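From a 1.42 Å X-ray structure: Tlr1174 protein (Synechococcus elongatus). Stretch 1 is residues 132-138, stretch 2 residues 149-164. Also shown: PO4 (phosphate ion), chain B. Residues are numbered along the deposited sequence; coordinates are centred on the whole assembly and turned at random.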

# COMPACT_ATOMS: atom_id res chain seq x y z
N GLN A 132 8.18 -15.89 7.04
CA GLN A 132 7.18 -14.81 7.29
C GLN A 132 6.45 -15.09 8.59
O GLN A 132 5.94 -16.19 8.76
CB GLN A 132 6.22 -14.72 6.12
CG GLN A 132 6.93 -14.33 4.83
CD GLN A 132 5.98 -14.35 3.70
OE1 GLN A 132 5.76 -15.39 3.04
NE2 GLN A 132 5.38 -13.21 3.44
N THR A 133 6.38 -14.10 9.46
CA THR A 133 5.87 -14.30 10.82
C THR A 133 4.70 -13.38 11.13
O THR A 133 4.10 -13.50 12.20
CB THR A 133 6.99 -14.15 11.88
OG1 THR A 133 7.58 -12.87 11.75
CG2 THR A 133 8.02 -15.27 11.70
N THR A 134 4.37 -12.49 10.19
CA THR A 134 3.18 -11.63 10.33
C THR A 134 2.25 -11.98 9.21
O THR A 134 2.70 -12.22 8.07
CB THR A 134 3.57 -10.15 10.20
OG1 THR A 134 4.44 -9.83 11.30
CG2 THR A 134 2.36 -9.23 10.27
N PHE A 135 0.96 -12.06 9.53
CA PHE A 135 -0.07 -12.51 8.61
C PHE A 135 -1.21 -11.53 8.57
O PHE A 135 -1.45 -10.84 9.55
CB PHE A 135 -0.64 -13.86 9.11
CG PHE A 135 0.40 -14.95 9.14
CD1 PHE A 135 0.63 -15.72 8.02
CD2 PHE A 135 1.18 -15.14 10.26
CE1 PHE A 135 1.62 -16.70 8.02
CE2 PHE A 135 2.18 -16.14 10.28
CZ PHE A 135 2.42 -16.89 9.13
N LYS A 136 -1.92 -11.51 7.45
CA LYS A 136 -3.17 -10.72 7.37
C LYS A 136 -4.25 -11.61 6.83
O LYS A 136 -4.09 -12.20 5.76
CB LYS A 136 -3.00 -9.51 6.44
CG LYS A 136 -4.30 -8.62 6.42
CD LYS A 136 -4.11 -7.31 5.63
CE LYS A 136 -4.11 -7.55 4.14
NZ LYS A 136 -4.37 -6.33 3.29
N TRP A 137 -5.33 -11.77 7.61
CA TRP A 137 -6.43 -12.66 7.22
C TRP A 137 -7.67 -11.82 6.92
O TRP A 137 -7.99 -10.88 7.66
CB TRP A 137 -6.73 -13.60 8.40
CG TRP A 137 -7.89 -14.58 8.17
CD1 TRP A 137 -8.14 -15.29 7.02
CD2 TRP A 137 -8.89 -14.94 9.11
NE1 TRP A 137 -9.28 -16.06 7.20
CE2 TRP A 137 -9.76 -15.86 8.47
CE3 TRP A 137 -9.16 -14.57 10.44
CZ2 TRP A 137 -10.87 -16.44 9.11
CZ3 TRP A 137 -10.29 -15.14 11.08
CH2 TRP A 137 -11.13 -16.06 10.40
N LYS A 138 -8.34 -12.15 5.83
CA LYS A 138 -9.55 -11.46 5.40
C LYS A 138 -10.73 -11.92 6.23
O LYS A 138 -10.98 -13.13 6.34
CB LYS A 138 -9.80 -11.77 3.91
CG LYS A 138 -10.85 -10.92 3.25
CD LYS A 138 -10.98 -11.30 1.78
CE LYS A 138 -11.81 -10.26 1.04
NZ LYS A 138 -11.84 -10.65 -0.42
N ALA A 149 -14.86 -18.62 15.32
CA ALA A 149 -14.45 -20.00 15.57
C ALA A 149 -13.16 -20.38 14.86
O ALA A 149 -12.27 -20.99 15.47
CB ALA A 149 -15.58 -20.96 15.24
N ILE A 150 -13.03 -19.92 13.61
CA ILE A 150 -11.78 -20.12 12.85
C ILE A 150 -10.66 -19.36 13.55
O ILE A 150 -9.54 -19.87 13.72
CB ILE A 150 -11.92 -19.68 11.41
CG1 ILE A 150 -12.96 -20.56 10.69
CG2 ILE A 150 -10.56 -19.77 10.71
CD1 ILE A 150 -13.46 -19.94 9.42
N LEU A 151 -10.96 -18.13 13.96
CA LEU A 151 -9.92 -17.31 14.58
C LEU A 151 -9.37 -17.95 15.86
O LEU A 151 -8.16 -17.96 16.12
CB LEU A 151 -10.49 -15.90 14.88
CG LEU A 151 -9.46 -14.92 15.46
CD1 LEU A 151 -8.12 -14.81 14.67
CD2 LEU A 151 -10.06 -13.54 15.54
N LYS A 152 -10.28 -18.49 16.67
CA LYS A 152 -9.89 -19.20 17.87
C LYS A 152 -8.89 -20.35 17.54
O LYS A 152 -7.85 -20.50 18.21
CB LYS A 152 -11.15 -19.72 18.61
CG LYS A 152 -10.84 -20.47 19.89
CD LYS A 152 -12.15 -20.65 20.69
CE LYS A 152 -11.99 -21.68 21.81
NZ LYS A 152 -11.00 -21.24 22.82
N ALA A 153 -9.21 -21.12 16.51
CA ALA A 153 -8.34 -22.23 16.08
C ALA A 153 -7.01 -21.71 15.51
O ALA A 153 -5.94 -22.29 15.75
CB ALA A 153 -9.06 -23.07 15.05
N LEU A 154 -7.09 -20.61 14.74
CA LEU A 154 -5.89 -20.03 14.12
C LEU A 154 -4.95 -19.52 15.17
O LEU A 154 -3.72 -19.75 15.09
CB LEU A 154 -6.34 -18.94 13.14
CG LEU A 154 -5.21 -18.18 12.42
CD1 LEU A 154 -4.34 -19.13 11.55
CD2 LEU A 154 -5.81 -17.05 11.59
N LEU A 155 -5.48 -18.83 16.18
CA LEU A 155 -4.62 -18.31 17.22
C LEU A 155 -3.97 -19.42 18.04
O LEU A 155 -2.82 -19.28 18.45
CB LEU A 155 -5.37 -17.38 18.15
CG LEU A 155 -5.85 -16.06 17.58
CD1 LEU A 155 -6.75 -15.38 18.57
CD2 LEU A 155 -4.62 -15.20 17.25
N ALA A 156 -4.71 -20.50 18.26
CA ALA A 156 -4.14 -21.67 18.93
C ALA A 156 -3.04 -22.37 18.14
O ALA A 156 -2.07 -22.89 18.73
CB ALA A 156 -5.24 -22.64 19.28
N ALA A 157 -3.18 -22.39 16.82
CA ALA A 157 -2.23 -23.07 15.93
C ALA A 157 -0.96 -22.27 15.59
O ALA A 157 0.09 -22.85 15.39
CB ALA A 157 -2.94 -23.44 14.66
N LEU A 158 -1.07 -20.95 15.50
CA LEU A 158 0.10 -20.15 15.08
C LEU A 158 1.23 -20.30 16.07
O LEU A 158 1.01 -20.35 17.28
CB LEU A 158 -0.28 -18.67 14.93
CG LEU A 158 -1.11 -18.31 13.70
CD1 LEU A 158 -1.64 -16.89 13.85
CD2 LEU A 158 -0.24 -18.38 12.47
N PRO A 159 2.48 -20.38 15.59
CA PRO A 159 3.59 -20.58 16.55
C PRO A 159 3.88 -19.37 17.40
O PRO A 159 3.49 -18.24 17.05
CB PRO A 159 4.80 -20.86 15.64
CG PRO A 159 4.22 -21.24 14.30
CD PRO A 159 2.96 -20.38 14.19
N PRO A 160 4.62 -19.55 18.50
CA PRO A 160 5.09 -18.41 19.28
C PRO A 160 5.81 -17.40 18.42
O PRO A 160 6.67 -17.77 17.57
CB PRO A 160 6.08 -19.04 20.27
CG PRO A 160 5.63 -20.47 20.38
CD PRO A 160 5.05 -20.86 19.06
N GLY A 161 5.45 -16.14 18.63
CA GLY A 161 6.08 -15.05 17.87
C GLY A 161 5.27 -14.60 16.67
O GLY A 161 5.62 -13.60 16.04
N ALA A 162 4.22 -15.35 16.29
CA ALA A 162 3.35 -14.93 15.19
C ALA A 162 2.61 -13.61 15.51
O ALA A 162 2.24 -13.34 16.65
CB ALA A 162 2.33 -16.06 14.83
N LYS A 163 2.33 -12.85 14.46
CA LYS A 163 1.47 -11.65 14.59
C LYS A 163 0.40 -11.74 13.53
O LYS A 163 0.64 -12.23 12.44
CB LYS A 163 2.29 -10.38 14.37
CG LYS A 163 3.28 -10.06 15.53
CD LYS A 163 2.49 -9.61 16.80
CE LYS A 163 3.44 -9.26 17.95
NZ LYS A 163 4.11 -7.93 17.79
N LEU A 164 -0.83 -11.29 13.84
CA LEU A 164 -1.95 -11.44 12.93
C LEU A 164 -2.74 -10.14 12.81
O LEU A 164 -3.07 -9.51 13.83
CB LEU A 164 -2.85 -12.57 13.50
CG LEU A 164 -4.10 -12.80 12.69
CD1 LEU A 164 -3.79 -13.26 11.24
CD2 LEU A 164 -4.95 -13.83 13.48
P PO4 B . 4.78 -6.45 12.61
O1 PO4 B . 5.65 -7.03 11.54
O2 PO4 B . 3.77 -5.61 11.91
O3 PO4 B . 4.08 -7.61 13.32
O4 PO4 B . 5.35 -5.61 13.73
O HOH W 1 5.73 -11.57 13.75

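Two backbone hydrogen bonds hold the stretches together. Lys163 N donates to Thr133 O at 2.9 Å, and Phe135 N donates to Lys163 O, also at 2.9 Å. Lys163 thus bonds through both its N and its O to the residues flanking Thr134. This is the pattern of a parallel bridge, and Thr134 and Lys163 are paired in it with their CA atoms 4.6 Å apart. Phe135 and Leu164 pair next. CA-H...O contacts supplement the ladder: Ala162 CA lies 3.4 Å from Thr133 O, Thr134 CA 3.4 Å from Lys163 O, and Leu164 CA 3.5 Å from Phe135 O.

A water joins the edge of the contact. It donates to Gly161 O at 3.1 Å and, weakly, to Thr133 O at 3.0 Å. It also hydrogen-bonds Thr133 OG1 at 3.0 Å and Thr134 OG1 at 3.3 Å. Gly161 belongs to the type II turn from Pro159 to Ala162, which leads into the strand. Its phi of 98° suits glycine, since a CB would be jammed against the preceding carbonyl O.

Thr134 and Lys163 share one face of the sheet, with Thr134 OG1 3.8 Å from Lys163 CB. A phosphate ion, probably from the crystallisation liquor, sits here. Its O3 is 3.0 Å from Thr134 OG1 and 3.4 Å from Lys163 CG.

Phe135 and Leu164 point to the other face, where the packing is apolar. Phe135 CB meets Leu164 CD1 at 3.8 Å, and Phe135 CE2 reaches Leu158 CD2, just past the helix, at 4.0 Å. Trp137 has the largest area covered by the other stretch. Its CB lies 4.1 Å from Leu164 CD1. Its ring spans the helix residues: CZ2 is 3.7 Å from Ile150 CG2, CZ3 3.9 Å from Leu151 CB, and CE3 4.3 Å from Leu154 CD2. The helix runs nearly antiparallel to the first strand.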